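Local coordinates for uncharacterized protein (Nostoc punctiforme, PDB 2R3S) that probably transfers a methyl group to an oxygen of a substrate not yet identified, as a putative dimeric O-methyltransferase, at residues Gln18-Leu29 against Leu59-Phe68. Numbering follows the deposited sequence.
Sequences QRSAAIKAAVEL and LCDYLVIIGF
A water bridges Q18 and Y62 by hydrogen bonds, 2.8 Å to Q18 OE1, where the water is the donor, and 2.6 Å to Y62 OH; Q18 CB also lies against the phenol oxygen. The water sits at the edge of the tyrosine ring, in its plane. R19 crosses Y62 at about a right angle, CG 3.6 Å from OH, then runs past I66 in the opposite sense; I66 CD1 meets R19 CB, and I66 CG2 approaches NE obliquely while also resting on one face of the Y62 ring. A22 points its methyl at the other helix, where it meets Y62 CE1 at 3.5 Å with L59 CD1 and L63 CD2 around it. L59, its CG anti to the backbone N (chi1 -176°), divides its branches along helix 17-28: CD1 lies against A22 O, while CD2 reaches on to A25, A26 and L29. The two helices, 17-28 and 53-65, belong to the helix-rich dimerisation domain of the O-methyltransferase, which is related to helix-turn-helix domains; the axes of their segments come within 10.3 Å at closest, crossing at -121°. On the side turned from helix 53-65, S20 OG hydrogen-bonds to backbone atoms of T13, V14 and Y17 of the second subunit, so helix 17-28 also faces the dimer interface. I23 sends CD1 over one face of F68, a CH-pi contact 3.8 Å from the ring centroid and 15° off its normal. The helix before F68 ends in a Schellman motif, with G67 at positive phi, F68 N hydrogen-bonded to L63 O and G67 N to V64 O. Further on, A26 sets its methyl 3.6 Å from L63 CD1, with F32 of helix 31-35 packing against A26, I23 and F68. L29 CD1 makes the last, looser touch, 4.4 Å from L59 CD2.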
loop_
_atom_site.group_PDB
_atom_site.type_symbol
_atom_site.label_atom_id
_atom_site.label_comp_id
_atom_site.label_asym_id
_atom_site.label_seq_id
_atom_site.Cartn_x
_atom_site.Cartn_y
_atom_site.Cartn_z
ATOM N N GLN A 18 -2.372 -3.039 -2.632
ATOM C CA GLN A 18 -2.299 -4.070 -3.674
ATOM C C GLN A 18 -0.865 -4.298 -4.174
ATOM O O GLN A 18 -0.492 -5.401 -4.573
ATOM C CB GLN A 18 -3.252 -3.695 -4.833
ATOM C CG GLN A 18 -4.736 -3.708 -4.392
ATOM C CD GLN A 18 -5.732 -3.173 -5.426
ATOM O OE1 GLN A 18 -5.359 -2.761 -6.527
ATOM N NE2 GLN A 18 -7.017 -3.188 -5.067
ATOM N N ARG A 19 -0.068 -3.240 -4.157
ATOM C CA ARG A 19 1.297 -3.305 -4.570
ATOM C C ARG A 19 2.054 -4.181 -3.606
ATOM O O ARG A 19 2.853 -5.004 -4.029
ATOM C CB ARG A 19 1.924 -1.919 -4.544
ATOM C CG ARG A 19 1.315 -0.907 -5.474
ATOM C CD ARG A 19 2.105 0.390 -5.337
ATOM N NE ARG A 19 2.311 1.006 -6.629
ATOM C CZ ARG A 19 1.622 2.038 -7.086
ATOM N NH1 ARG A 19 0.675 2.598 -6.334
ATOM N NH2 ARG A 19 1.892 2.509 -8.304
ATOM N N SER A 20 1.807 -3.966 -2.311
ATOM C CA SER A 20 2.416 -4.750 -1.239
ATOM C C SER A 20 2.097 -6.241 -1.394
ATOM O O SER A 20 2.982 -7.087 -1.287
ATOM C CB SER A 20 1.959 -4.280 0.165
ATOM O OG SER A 20 2.282 -2.921 0.430
ATOM N N ALA A 21 0.827 -6.554 -1.622
ATOM C CA ALA A 21 0.395 -7.919 -1.812
ATOM C C ALA A 21 1.045 -8.522 -3.073
ATOM O O ALA A 21 1.431 -9.684 -3.061
ATOM C CB ALA A 21 -1.144 -8.002 -1.885
ATOM N N ALA A 22 1.155 -7.735 -4.147
ATOM C CA ALA A 22 1.758 -8.211 -5.380
ATOM C C ALA A 22 3.244 -8.548 -5.189
ATOM O O ALA A 22 3.690 -9.615 -5.637
ATOM C CB ALA A 22 1.574 -7.200 -6.507
ATOM N N ILE A 23 4.004 -7.660 -4.529
ATOM C CA ILE A 23 5.436 -7.928 -4.309
ATOM C C ILE A 23 5.664 -9.055 -3.314
ATOM O O ILE A 23 6.614 -9.821 -3.452
ATOM C CB ILE A 23 6.261 -6.664 -3.911
ATOM C CG1 ILE A 23 7.754 -6.912 -4.179
ATOM C CG2 ILE A 23 6.029 -6.271 -2.448
ATOM C CD1 ILE A 23 8.077 -7.297 -5.598
ATOM N N LYS A 24 4.782 -9.183 -2.328
ATOM C CA LYS A 24 4.842 -10.316 -1.423
ATOM C C LYS A 24 4.651 -11.628 -2.183
ATOM O O LYS A 24 5.444 -12.557 -2.019
ATOM C CB LYS A 24 3.806 -10.159 -0.316
ATOM C CG LYS A 24 3.771 -11.299 0.670
ATOM C CD LYS A 24 2.766 -11.043 1.800
ATOM C CE LYS A 24 2.721 -12.237 2.726
ATOM N NZ LYS A 24 2.116 -11.909 3.990
ATOM N N ALA A 25 3.626 -11.714 -3.025
ATOM C CA ALA A 25 3.412 -12.930 -3.836
ATOM C C ALA A 25 4.587 -13.234 -4.749
ATOM O O ALA A 25 5.024 -14.378 -4.838
ATOM C CB ALA A 25 2.097 -12.853 -4.661
ATOM N N ALA A 26 5.107 -12.209 -5.420
ATOM C CA ALA A 26 6.260 -12.387 -6.309
ATOM C C ALA A 26 7.449 -12.978 -5.553
ATOM O O ALA A 26 8.104 -13.894 -6.034
ATOM C CB ALA A 26 6.650 -11.037 -7.021
ATOM N N VAL A 27 7.721 -12.473 -4.359
ATOM C CA VAL A 27 8.866 -12.937 -3.583
ATOM C C VAL A 27 8.670 -14.358 -3.065
ATOM O O VAL A 27 9.576 -15.205 -3.178
ATOM C CB VAL A 27 9.200 -11.976 -2.403
ATOM C CG1 VAL A 27 10.164 -12.650 -1.459
ATOM C CG2 VAL A 27 9.795 -10.675 -2.940
ATOM N N GLU A 28 7.498 -14.606 -2.488
ATOM C CA GLU A 28 7.145 -15.919 -1.983
ATOM C C GLU A 28 7.162 -16.971 -3.082
ATOM O O GLU A 28 7.473 -18.106 -2.825
ATOM C CB GLU A 28 5.757 -15.909 -1.352
ATOM C CG GLU A 28 5.690 -15.141 -0.080
ATOM C CD GLU A 28 4.332 -15.159 0.574
ATOM O OE1 GLU A 28 3.307 -15.431 -0.081
ATOM O OE2 GLU A 28 4.305 -14.828 1.753
ATOM N N LEU A 29 6.834 -16.593 -4.307
ATOM C CA LEU A 29 6.796 -17.553 -5.409
ATOM C C LEU A 29 8.112 -17.639 -6.172
ATOM O O LEU A 29 8.232 -18.418 -7.096
ATOM C CB LEU A 29 5.655 -17.208 -6.367
ATOM C CG LEU A 29 4.245 -17.401 -5.815
ATOM C CD1 LEU A 29 3.208 -16.913 -6.830
ATOM C CD2 LEU A 29 4.026 -18.852 -5.465
ATOM N N LEU A 59 -0.238 -11.478 -12.343
ATOM C CA LEU A 59 0.826 -10.957 -11.457
ATOM C C LEU A 59 1.956 -10.236 -12.221
ATOM O O LEU A 59 2.365 -9.141 -11.847
ATOM C CB LEU A 59 1.403 -12.081 -10.554
ATOM C CG LEU A 59 2.457 -11.680 -9.496
ATOM C CD1 LEU A 59 1.890 -10.663 -8.484
ATOM C CD2 LEU A 59 3.053 -12.942 -8.806
ATOM N N CYS A 60 2.488 -10.863 -13.260
ATOM C CA CYS A 60 3.641 -10.303 -13.978
ATOM C C CYS A 60 3.291 -9.041 -14.756
ATOM O O CYS A 60 4.074 -8.114 -14.769
ATOM C CB CYS A 60 4.258 -11.340 -14.911
ATOM S SG CYS A 60 5.122 -12.688 -14.011
ATOM N N ASP A 61 2.121 -8.992 -15.393
ATOM C CA ASP A 61 1.671 -7.741 -16.044
ATOM C C ASP A 61 1.607 -6.605 -15.023
ATOM O O ASP A 61 2.059 -5.502 -15.293
ATOM C CB ASP A 61 0.305 -7.896 -16.694
ATOM C CG ASP A 61 0.339 -8.722 -17.947
ATOM O OD1 ASP A 61 1.402 -8.822 -18.586
ATOM O OD2 ASP A 61 -0.731 -9.260 -18.308
ATOM N N TYR A 62 1.094 -6.898 -13.835
ATOM C CA TYR A 62 1.037 -5.916 -12.755
ATOM C C TYR A 62 2.434 -5.509 -12.305
ATOM O O TYR A 62 2.707 -4.331 -12.119
ATOM C CB TYR A 62 0.228 -6.485 -11.581
ATOM C CG TYR A 62 -0.097 -5.499 -10.480
ATOM C CD1 TYR A 62 0.766 -5.312 -9.414
ATOM C CD2 TYR A 62 -1.263 -4.751 -10.513
ATOM C CE1 TYR A 62 0.464 -4.411 -8.401
ATOM C CE2 TYR A 62 -1.570 -3.848 -9.511
ATOM C CZ TYR A 62 -0.701 -3.679 -8.467
ATOM O OH TYR A 62 -1.016 -2.810 -7.468
ATOM N N LEU A 63 3.332 -6.479 -12.155
ATOM C CA LEU A 63 4.727 -6.167 -11.822
ATOM C C LEU A 63 5.433 -5.309 -12.897
ATOM O O LEU A 63 6.314 -4.561 -12.582
ATOM C CB LEU A 63 5.511 -7.461 -11.532
ATOM C CG LEU A 63 5.071 -8.213 -10.258
ATOM C CD1 LEU A 63 5.810 -9.555 -10.199
ATOM C CD2 LEU A 63 5.226 -7.430 -8.900
ATOM N N VAL A 64 5.042 -5.453 -14.157
ATOM C CA VAL A 64 5.479 -4.580 -15.227
ATOM C C VAL A 64 4.879 -3.175 -15.001
ATOM O O VAL A 64 5.618 -2.177 -14.953
ATOM C CB VAL A 64 5.086 -5.110 -16.600
ATOM C CG1 VAL A 64 5.363 -4.040 -17.703
ATOM C CG2 VAL A 64 5.824 -6.441 -16.899
ATOM N N ILE A 65 3.565 -3.119 -14.813
ATOM C CA ILE A 65 2.878 -1.838 -14.565
ATOM C C ILE A 65 3.552 -1.051 -13.415
ATOM O O ILE A 65 3.863 0.107 -13.585
ATOM C CB ILE A 65 1.374 -2.005 -14.274
ATOM C CG1 ILE A 65 0.650 -2.625 -15.479
ATOM C CG2 ILE A 65 0.737 -0.645 -13.912
ATOM C CD1 ILE A 65 -0.747 -3.085 -15.128
ATOM N N ILE A 66 3.840 -1.679 -12.286
ATOM C CA ILE A 66 4.461 -0.941 -11.185
ATOM C C ILE A 66 6.024 -0.907 -11.184
ATOM O O ILE A 66 6.607 -0.423 -10.261
ATOM C CB ILE A 66 3.830 -1.370 -9.815
ATOM C CG1 ILE A 66 4.354 -2.740 -9.346
ATOM C CG2 ILE A 66 2.326 -1.414 -9.973
ATOM C CD1 ILE A 66 3.821 -3.185 -8.011
ATOM N N GLY A 67 6.705 -1.375 -12.222
ATOM C CA GLY A 67 8.142 -1.062 -12.386
ATOM C C GLY A 67 9.193 -2.110 -12.029
ATOM O O GLY A 67 10.378 -1.823 -12.090
ATOM N N PHE A 68 8.777 -3.320 -11.659
ATOM C CA PHE A 68 9.748 -4.380 -11.332
ATOM C C PHE A 68 10.323 -5.140 -12.542
ATOM O O PHE A 68 11.344 -5.819 -12.440
ATOM C CB PHE A 68 9.132 -5.362 -10.339
ATOM C CG PHE A 68 8.951 -4.779 -8.976
ATOM C CD1 PHE A 68 9.985 -4.812 -8.053
ATOM C CD2 PHE A 68 7.770 -4.166 -8.620
ATOM C CE1 PHE A 68 9.827 -4.240 -6.799
ATOM C CE2 PHE A 68 7.619 -3.586 -7.348
ATOM C CZ PHE A 68 8.654 -3.634 -6.460
HETATM O O HOH W 1 -3.117 -1.319 -7.465
#